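Local coordinates for protein diguanylate cyclase (Vibrio cholerae serotype O1, PDB 6EIB) that makes the bacterial second messenger c-di-GMP from two molecules of GTP through its magnesium-dependent GGDEF domain, and takes part in biofilm formation, at residues N40-N45 / G78-I83; H108-F111 / H116-L119. All coordinates share one frame; numbering follows the deposited sequence.

Contact 1. Residues N40-N45 / G78-I83; sequences NFKLIN and GGEEFI
CB of E80 rests against the side chain of F41, 3.6 Å from F41 CD2 and 3.7 Å from F41 CB. The two side chains slide past each other in opposite directions, the carboxylate turned 43° from the ring plane. A bend at chi2 of E80 (-105°) swings its carboxylate aside, alongside F41 CB, with E80 OE1 3.9 Å from that carbon. The second oxygen, E80 OE2, forms a long salt bridge to K42 NZ at 3.8 Å; the lysine comes in at about a right angle to the glutamate, its chain bent at the last torsion. From the residue before E80, the carbonyl of G79 lies obliquely near the F41 ring, 4.2 Å from F41 CE2. G78-F82 read GGEEF, the signature of diguanylate cyclases, here spanning the turn after strand 73-76 and the first residues of strand 81-87. E80 is the predicted proton acceptor and, by similarity, a magnesium ligand together with D37 and I38; its OE2 also lies close to D37 OD2. Further out, N45 ND2 donates to F41 O at 2.9 Å, from above the carbonyl plane, while N45 N reaches the same oxygen from the opposite face. N45 ND2 also sits over one face of the F41 ring, near its rim. V56 and L57 of helix 50-67 touch this phenylalanine as well, and a hydrogen bond from R76 reaches G79 O.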
ATOM      1  N   ASN A  40      -9.038 -11.378  -2.513  1.00 29.25           N
ATOM      2  CA  ASN A  40     -10.346 -11.942  -2.190  1.00 31.75           C
ATOM      3  C   ASN A  40     -11.145 -11.226  -1.119  1.00 31.18           C
ATOM      4  O   ASN A  40     -11.822 -11.879  -0.304  1.00 29.64           O
ATOM      5  CB  ASN A  40     -10.200 -13.411  -1.768  1.00 34.15           C
ATOM      6  CG  ASN A  40      -9.549 -14.243  -2.828  1.00 36.11           C
ATOM      7  OD1 ASN A  40      -8.542 -14.889  -2.591  1.00 36.90           O
ATOM      8  ND2 ASN A  40     -10.127 -14.231  -4.024  1.00 39.17           N
ATOM      9  N   PHE A  41     -11.083  -9.898  -1.131  1.00 29.56           N
ATOM     10  CA  PHE A  41     -11.744  -9.106  -0.112  1.00 29.71           C
ATOM     11  C   PHE A  41     -13.249  -9.203  -0.278  1.00 30.38           C
ATOM     12  O   PHE A  41     -13.989  -9.190   0.711  1.00 30.40           O
ATOM     13  CB  PHE A  41     -11.297  -7.625  -0.182  1.00 29.09           C
ATOM     14  CG  PHE A  41     -11.719  -6.816   1.008  1.00 30.87           C
ATOM     15  CD1 PHE A  41     -11.187  -7.091   2.276  1.00 31.33           C
ATOM     16  CD2 PHE A  41     -12.651  -5.791   0.879  1.00 32.01           C
ATOM     17  CE1 PHE A  41     -11.585  -6.349   3.391  1.00 31.07           C
ATOM     18  CE2 PHE A  41     -13.052  -5.034   1.993  1.00 32.88           C
ATOM     19  CZ  PHE A  41     -12.520  -5.322   3.248  1.00 32.54           C
ATOM     20  N   LYS A  42     -13.706  -9.298  -1.526  1.00 31.07           N
ATOM     21  CA  LYS A  42     -15.126  -9.497  -1.772  1.00 34.55           C
ATOM     22  C   LYS A  42     -15.602 -10.809  -1.152  1.00 34.81           C
ATOM     23  O   LYS A  42     -16.642 -10.835  -0.506  1.00 36.56           O
ATOM     24  CB  LYS A  42     -15.428  -9.485  -3.264  1.00 36.64           C
ATOM     25  CG  LYS A  42     -15.119  -8.159  -3.904  1.00 37.31           C
ATOM     26  CD  LYS A  42     -15.500  -8.165  -5.376  1.00 40.68           C
ATOM     27  CE  LYS A  42     -14.935  -6.938  -6.046  1.00 41.63           C
ATOM     28  NZ  LYS A  42     -13.457  -7.142  -6.218  1.00 41.47           N
ATOM     29  N   LEU A  43     -14.839 -11.886  -1.311  1.00 35.31           N
ATOM     30  CA  LEU A  43     -15.221 -13.166  -0.676  1.00 36.65           C
ATOM     31  C   LEU A  43     -15.286 -13.016   0.837  1.00 37.48           C
ATOM     32  O   LEU A  43     -16.194 -13.550   1.484  1.00 39.52           O
ATOM     33  CB  LEU A  43     -14.251 -14.293  -1.042  1.00 36.34           C
ATOM     34  CG  LEU A  43     -14.456 -15.563  -0.174  1.00 57.70           C
ATOM     35  CD1 LEU A  43     -15.812 -16.266  -0.393  1.00 59.24           C
ATOM     36  CD2 LEU A  43     -13.290 -16.573  -0.242  1.00 57.27           C
ATOM     37  N   ILE A  44     -14.353 -12.264   1.415  1.00 37.24           N
ATOM     38  CA  ILE A  44     -14.386 -12.052   2.868  1.00 36.86           C
ATOM     39  C   ILE A  44     -15.680 -11.349   3.312  1.00 37.52           C
ATOM     40  O   ILE A  44     -16.299 -11.750   4.306  1.00 39.32           O
ATOM     41  CB  ILE A  44     -13.173 -11.252   3.349  1.00 35.51           C
ATOM     42  CG1 ILE A  44     -11.902 -12.102   3.223  1.00 34.88           C
ATOM     43  CG2 ILE A  44     -13.363 -10.823   4.804  1.00 35.78           C
ATOM     44  CD1 ILE A  44     -11.900 -13.390   4.104  1.00 41.38           C
ATOM     45  N   ASN A  45     -16.102 -10.319   2.584  1.00 36.62           N
ATOM     46  CA  ASN A  45     -17.339  -9.629   2.941  1.00 37.71           C
ATOM     47  C   ASN A  45     -18.573 -10.493   2.690  1.00 38.81           C
ATOM     48  O   ASN A  45     -19.490 -10.511   3.513  1.00 40.39           O
ATOM     49  CB  ASN A  45     -17.451  -8.291   2.186  1.00 38.32           C
ATOM     50  CG  ASN A  45     -16.520  -7.224   2.765  1.00 37.56           C
ATOM     51  OD1 ASN A  45     -16.890  -6.476   3.675  1.00 37.93           O
ATOM     52  ND2 ASN A  45     -15.294  -7.178   2.258  1.00 36.29           N
ATOM     53  N   GLY A  78      -9.301   2.726  -2.896  1.00 25.29           N
ATOM     54  CA  GLY A  78     -10.371   1.943  -3.485  1.00 26.50           C
ATOM     55  C   GLY A  78     -10.992   1.077  -2.403  1.00 28.24           C
ATOM     56  O   GLY A  78     -10.540   1.086  -1.244  1.00 27.29           O
ATOM     57  N   GLY A  79     -11.962   0.259  -2.797  1.00 28.95           N
ATOM     58  CA  GLY A  79     -12.625  -0.619  -1.858  1.00 30.17           C
ATOM     59  C   GLY A  79     -11.647  -1.415  -1.014  1.00 29.54           C
ATOM     60  O   GLY A  79     -11.807  -1.466   0.209  1.00 29.73           O
ATOM     61  N   GLU A  80     -10.647  -2.029  -1.647  1.00 28.41           N
ATOM     62  CA  GLU A  80      -9.665  -2.809  -0.889  1.00 30.40           C
ATOM     63  C   GLU A  80      -8.226  -2.487  -1.321  1.00 27.82           C
ATOM     64  O   GLU A  80      -7.331  -3.315  -1.176  1.00 28.10           O
ATOM     65  CB  GLU A  80      -9.959  -4.306  -1.032  1.00 34.52           C
ATOM     66  CG  GLU A  80      -9.535  -4.907  -2.357  1.00 38.00           C
ATOM     67  CD  GLU A  80     -10.689  -5.179  -3.273  1.00 42.53           C
ATOM     68  OE1 GLU A  80     -11.855  -4.889  -2.902  1.00 44.53           O
ATOM     69  OE2 GLU A  80     -10.422  -5.712  -4.368  1.00 44.61           O
ATOM     70  N   GLU A  81      -8.020  -1.282  -1.866  1.00 25.00           N
ATOM     71  CA  GLU A  81      -6.705  -0.887  -2.346  1.00 22.30           C
ATOM     72  C   GLU A  81      -6.204   0.273  -1.499  1.00 20.28           C
ATOM     73  O   GLU A  81      -6.941   1.209  -1.213  1.00 20.53           O
ATOM     74  CB  GLU A  81      -6.709  -0.480  -3.831  1.00 20.56           C
ATOM     75  CG  GLU A  81      -5.272  -0.225  -4.398  1.00 21.03           C
ATOM     76  CD  GLU A  81      -5.281   0.363  -5.832  1.00 22.05           C
ATOM     77  OE1 GLU A  81      -6.228   0.012  -6.573  1.00 20.19           O
ATOM     78  OE2 GLU A  81      -4.384   1.206  -6.184  1.00 20.98           O
ATOM     79  N   PHE A  82      -4.954   0.179  -1.098  1.00 18.60           N
ATOM     80  CA  PHE A  82      -4.303   1.219  -0.311  1.00 20.51           C
ATOM     81  C   PHE A  82      -3.093   1.705  -1.016  1.00 21.07           C
ATOM     82  O   PHE A  82      -2.513   1.013  -1.868  1.00 20.95           O
ATOM     83  CB  PHE A  82      -3.881   0.702   1.083  1.00 22.63           C
ATOM     84  CG  PHE A  82      -5.027   0.431   1.994  1.00 26.68           C
ATOM     85  CD1 PHE A  82      -5.734  -0.781   1.922  1.00 29.57           C
ATOM     86  CD2 PHE A  82      -5.421   1.389   2.917  1.00 27.42           C
ATOM     87  CE1 PHE A  82      -6.809  -1.022   2.774  1.00 31.44           C
ATOM     88  CE2 PHE A  82      -6.484   1.162   3.763  1.00 29.62           C
ATOM     89  CZ  PHE A  82      -7.181  -0.050   3.702  1.00 32.04           C
ATOM     90  N   ILE A  83      -2.684   2.902  -0.628  1.00 21.95           N
ATOM     91  CA  ILE A  83      -1.436   3.428  -1.083  1.00 21.91           C
ATOM     92  C   ILE A  83      -0.669   3.932   0.141  1.00 22.77           C
ATOM     93  O   ILE A  83      -1.261   4.528   1.042  1.00 22.98           O
ATOM     94  CB  ILE A  83      -1.708   4.530  -2.113  1.00 24.75           C
ATOM     95  CG1 ILE A  83      -0.435   5.123  -2.702  1.00 25.19           C
ATOM     96  CG2 ILE A  83      -2.455   5.642  -1.452  1.00 27.07           C
ATOM     97  CD1 ILE A  83      -0.796   6.056  -3.926  1.00 47.65           C
TER

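Contact 2. Residues H108-F111 / H116-L119; sequences HPFF and HIYL. With SO4 (sulfate ion), chain F; EDO (1,2-ethanediol), chain K.
CD1 of I117 packs over one face of the F110 ring, a CH-pi contact 3.9 Å from the ring centroid and 25° off its normal. Both segments belong to the irregular loop that joins helix 91-107 to strand 119-125 in the GGDEF domain, the second running into the first residue of the strand, and this pair is its tight inner side. The two side chains cross at about a right angle, bringing I117 CD1 to 3.5 Å from F110 CD2. With F110 CG anti to its own carbonyl carbon (chi1 -77°), the ring enters between two neighbours: the opposite face takes H108 CD2 over its centre. F111 approaches I117 CD1 more loosely and obliquely, its CE2 4.4 Å away, and lays a face of its ring over F110 CB. Helix 50-67 contributes F59, edge-to-face with F110, and V56, against I117. Toward the outside the fit slackens. The exposed H116 turns one face to P109 CA, but the closest atoms of that pair, P109 N and H116 CE1, are 4.2 Å apart; H116 ND1 is hydrogen-bonded to A106 O. A water lies between H108 O and I117 N, too close for certainty. Crystallisation molecules probably account for two separate ligands: an ethanediol hydroxyl donates to H116 O, and a sulfate, also bound by R104, receives a hydrogen bond from H108 ND1 to its O3 at 3.1 Å, with a weak second one to O1.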
ATOM      1  N   HIS A 108      -1.453 -13.163  10.261  1.00 31.44           N
ATOM      2  CA  HIS A 108      -2.436 -12.842  11.293  1.00 31.60           C
ATOM      3  C   HIS A 108      -3.717 -13.660  11.107  1.00 31.06           C
ATOM      4  O   HIS A 108      -4.323 -13.645  10.047  1.00 29.87           O
ATOM      5  CB  HIS A 108      -2.740 -11.352  11.314  1.00 31.83           C
ATOM      6  CG  HIS A 108      -3.710 -10.958  12.377  1.00 33.92           C
ATOM      7  ND1 HIS A 108      -3.333 -10.755  13.690  1.00 36.28           N
ATOM      8  CD2 HIS A 108      -5.036 -10.675  12.320  1.00 33.96           C
ATOM      9  CE1 HIS A 108      -4.392 -10.409  14.400  1.00 37.33           C
ATOM     10  NE2 HIS A 108      -5.441 -10.360  13.593  1.00 36.42           N
ATOM     11  N   PRO A 109      -4.115 -14.413  12.138  1.00 31.66           N
ATOM     12  CA  PRO A 109      -5.362 -15.180  12.058  1.00 31.63           C
ATOM     13  C   PRO A 109      -6.564 -14.268  12.299  1.00 31.95           C
ATOM     14  O   PRO A 109      -6.477 -13.388  13.186  1.00 30.95           O
ATOM     15  CB  PRO A 109      -5.230 -16.190  13.202  1.00 32.72           C
ATOM     16  CG  PRO A 109      -4.373 -15.467  14.212  1.00 30.87           C
ATOM     17  CD  PRO A 109      -3.410 -14.627  13.422  1.00 33.10           C
ATOM     18  N   PHE A 110      -7.631 -14.431  11.514  1.00 30.79           N
ATOM     19  CA  PHE A 110      -8.777 -13.541  11.610  1.00 27.68           C
ATOM     20  C   PHE A 110     -10.009 -14.279  12.078  1.00 28.93           C
ATOM     21  O   PHE A 110     -10.303 -15.342  11.545  1.00 28.88           O
ATOM     22  CB  PHE A 110      -9.097 -12.906  10.244  1.00 26.95           C
ATOM     23  CG  PHE A 110      -8.177 -11.782   9.845  1.00 26.30           C
ATOM     24  CD1 PHE A 110      -8.396 -10.501  10.321  1.00 25.35           C
ATOM     25  CD2 PHE A 110      -7.103 -12.005   8.993  1.00 25.09           C
ATOM     26  CE1 PHE A 110      -7.575  -9.469   9.974  1.00 26.03           C
ATOM     27  CE2 PHE A 110      -6.260 -10.958   8.652  1.00 25.17           C
ATOM     28  CZ  PHE A 110      -6.506  -9.692   9.134  1.00 25.13           C
ATOM     29  N   PHE A 111     -10.765 -13.697  13.012  1.00 30.16           N
ATOM     30  CA  PHE A 111     -12.088 -14.205  13.348  1.00 34.03           C
ATOM     31  C   PHE A 111     -12.035 -15.560  14.070  1.00 32.70           C
ATOM     32  O   PHE A 111     -10.989 -16.206  14.113  1.00 36.93           O
ATOM     33  CB  PHE A 111     -12.966 -14.350  12.098  1.00 33.87           C
ATOM     34  CG  PHE A 111     -12.846 -13.203  11.119  1.00 34.64           C
ATOM     35  CD1 PHE A 111     -12.795 -11.884  11.558  1.00 35.79           C
ATOM     36  CD2 PHE A 111     -12.777 -13.457   9.748  1.00 34.49           C
ATOM     37  CE1 PHE A 111     -12.686 -10.821  10.636  1.00 34.99           C
ATOM     38  CE2 PHE A 111     -12.665 -12.407   8.833  1.00 33.95           C
ATOM     39  CZ  PHE A 111     -12.614 -11.096   9.290  1.00 33.37           C
ATOM     40  N   HIS A 116      -7.166 -16.997   7.225  1.00 30.55           N
ATOM     41  CA  HIS A 116      -5.995 -16.248   6.783  1.00 29.19           C
ATOM     42  C   HIS A 116      -6.319 -15.455   5.521  1.00 26.91           C
ATOM     43  O   HIS A 116      -7.023 -15.931   4.620  1.00 26.45           O
ATOM     44  CB  HIS A 116      -4.784 -17.164   6.572  1.00 28.71           C
ATOM     45  CG  HIS A 116      -4.173 -17.631   7.861  1.00 28.69           C
ATOM     46  ND1 HIS A 116      -3.190 -16.921   8.521  1.00 28.33           N
ATOM     47  CD2 HIS A 116      -4.432 -18.715   8.621  1.00 31.87           C
ATOM     48  CE1 HIS A 116      -2.862 -17.557   9.630  1.00 31.56           C
ATOM     49  NE2 HIS A 116      -3.598 -18.651   9.723  1.00 31.93           N
ATOM     50  N   ILE A 117      -5.902 -14.197   5.528  1.00 24.70           N
ATOM     51  CA  ILE A 117      -6.165 -13.276   4.430  1.00 24.32           C
ATOM     52  C   ILE A 117      -4.826 -12.762   3.903  1.00 23.96           C
ATOM     53  O   ILE A 117      -3.883 -12.576   4.681  1.00 23.39           O
ATOM     54  CB  ILE A 117      -7.071 -12.107   4.893  1.00 23.79           C
ATOM     55  CG1 ILE A 117      -8.281 -12.654   5.638  1.00 26.58           C
ATOM     56  CG2 ILE A 117      -7.551 -11.229   3.715  1.00 21.95           C
ATOM     57  CD1 ILE A 117      -9.193 -11.560   6.204  1.00 28.29           C
ATOM     58  N   TYR A 118      -4.756 -12.490   2.600  1.00 21.55           N
ATOM     59  CA  TYR A 118      -3.497 -12.164   1.939  1.00 20.39           C
ATOM     60  C   TYR A 118      -3.630 -10.852   1.144  1.00 20.06           C
ATOM     61  O   TYR A 118      -4.742 -10.392   0.862  1.00 20.15           O
ATOM     62  CB  TYR A 118      -3.070 -13.333   1.006  1.00 23.06           C
ATOM     63  CG  TYR A 118      -2.999 -14.676   1.708  1.00 23.95           C
ATOM     64  CD1 TYR A 118      -1.826 -15.080   2.337  1.00 23.94           C
ATOM     65  CD2 TYR A 118      -4.110 -15.524   1.787  1.00 24.50           C
ATOM     66  CE1 TYR A 118      -1.747 -16.301   3.009  1.00 25.63           C
ATOM     67  CE2 TYR A 118      -4.034 -16.764   2.500  1.00 24.65           C
ATOM     68  CZ  TYR A 118      -2.848 -17.123   3.086  1.00 25.13           C
ATOM     69  OH  TYR A 118      -2.705 -18.314   3.780  1.00 28.71           O
ATOM     70  N   LEU A 119      -2.501 -10.268   0.763  1.00 19.53           N
ATOM     71  CA  LEU A 119      -2.529  -9.047  -0.027  1.00 19.64           C
ATOM     72  C   LEU A 119      -1.433  -9.126  -1.069  1.00 20.94           C
ATOM     73  O   LEU A 119      -0.559  -9.983  -0.964  1.00 22.99           O
ATOM     74  CB  LEU A 119      -2.365  -7.807   0.895  1.00 18.98           C
ATOM     75  CG  LEU A 119      -1.084  -7.604   1.718  1.00 20.06           C
ATOM     76  CD1 LEU A 119       0.045  -6.986   0.882  1.00 19.58           C
ATOM     77  CD2 LEU A 119      -1.390  -6.726   2.934  1.00 19.34           C
TER
HETATM   78  S   SO4 F 202      -0.161  -9.724  15.142  1.00 47.09           S
HETATM   79  O1  SO4 F 202      -1.472  -9.570  15.765  1.00 46.25           O
HETATM   80  O2  SO4 F 202       0.775 -10.368  16.056  1.00 47.92           O
HETATM   81  O3  SO4 F 202      -0.209 -10.600  13.975  1.00 47.34           O
HETATM   82  O4  SO4 F 202       0.298  -8.377  14.797  1.00 47.99           O
HETATM   83  C1  EDO K 207      -9.446 -17.487   1.334  1.00 49.26           C
HETATM   84  O1  EDO K 207      -8.122 -17.749   0.836  1.00 49.30           O
HETATM   85  C2  EDO K 207      -9.617 -15.985   1.545  1.00 49.34           C
HETATM   86  O2  EDO K 207      -8.562 -15.445   2.368  1.00 48.37           O
HETATM   87  O   HOH W   1      -4.299 -13.789   7.505  1.00 34.36           O

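Contact 1 closes along the chain before contact 2 opens, and their centres lie about 13 Å apart on the same side of the domain's centre. They meet directly where I44 CD1 packs 3.9 Å from I117 CD1, joining helix 41-48 to the loop before strand 119-125. Helix 50-67 touches both, with V56 contacting F41 as well as I117. In the mixed five-stranded sheet, strand 31-38 runs between strands 81-87 and 119-125, antiparallel to each. I38 at its end touches E80 and I117, which places the loop of contact 2 next to a residue that, by similarity, helps bind magnesium, while its I117 side chain stays about 9 Å from that of E80.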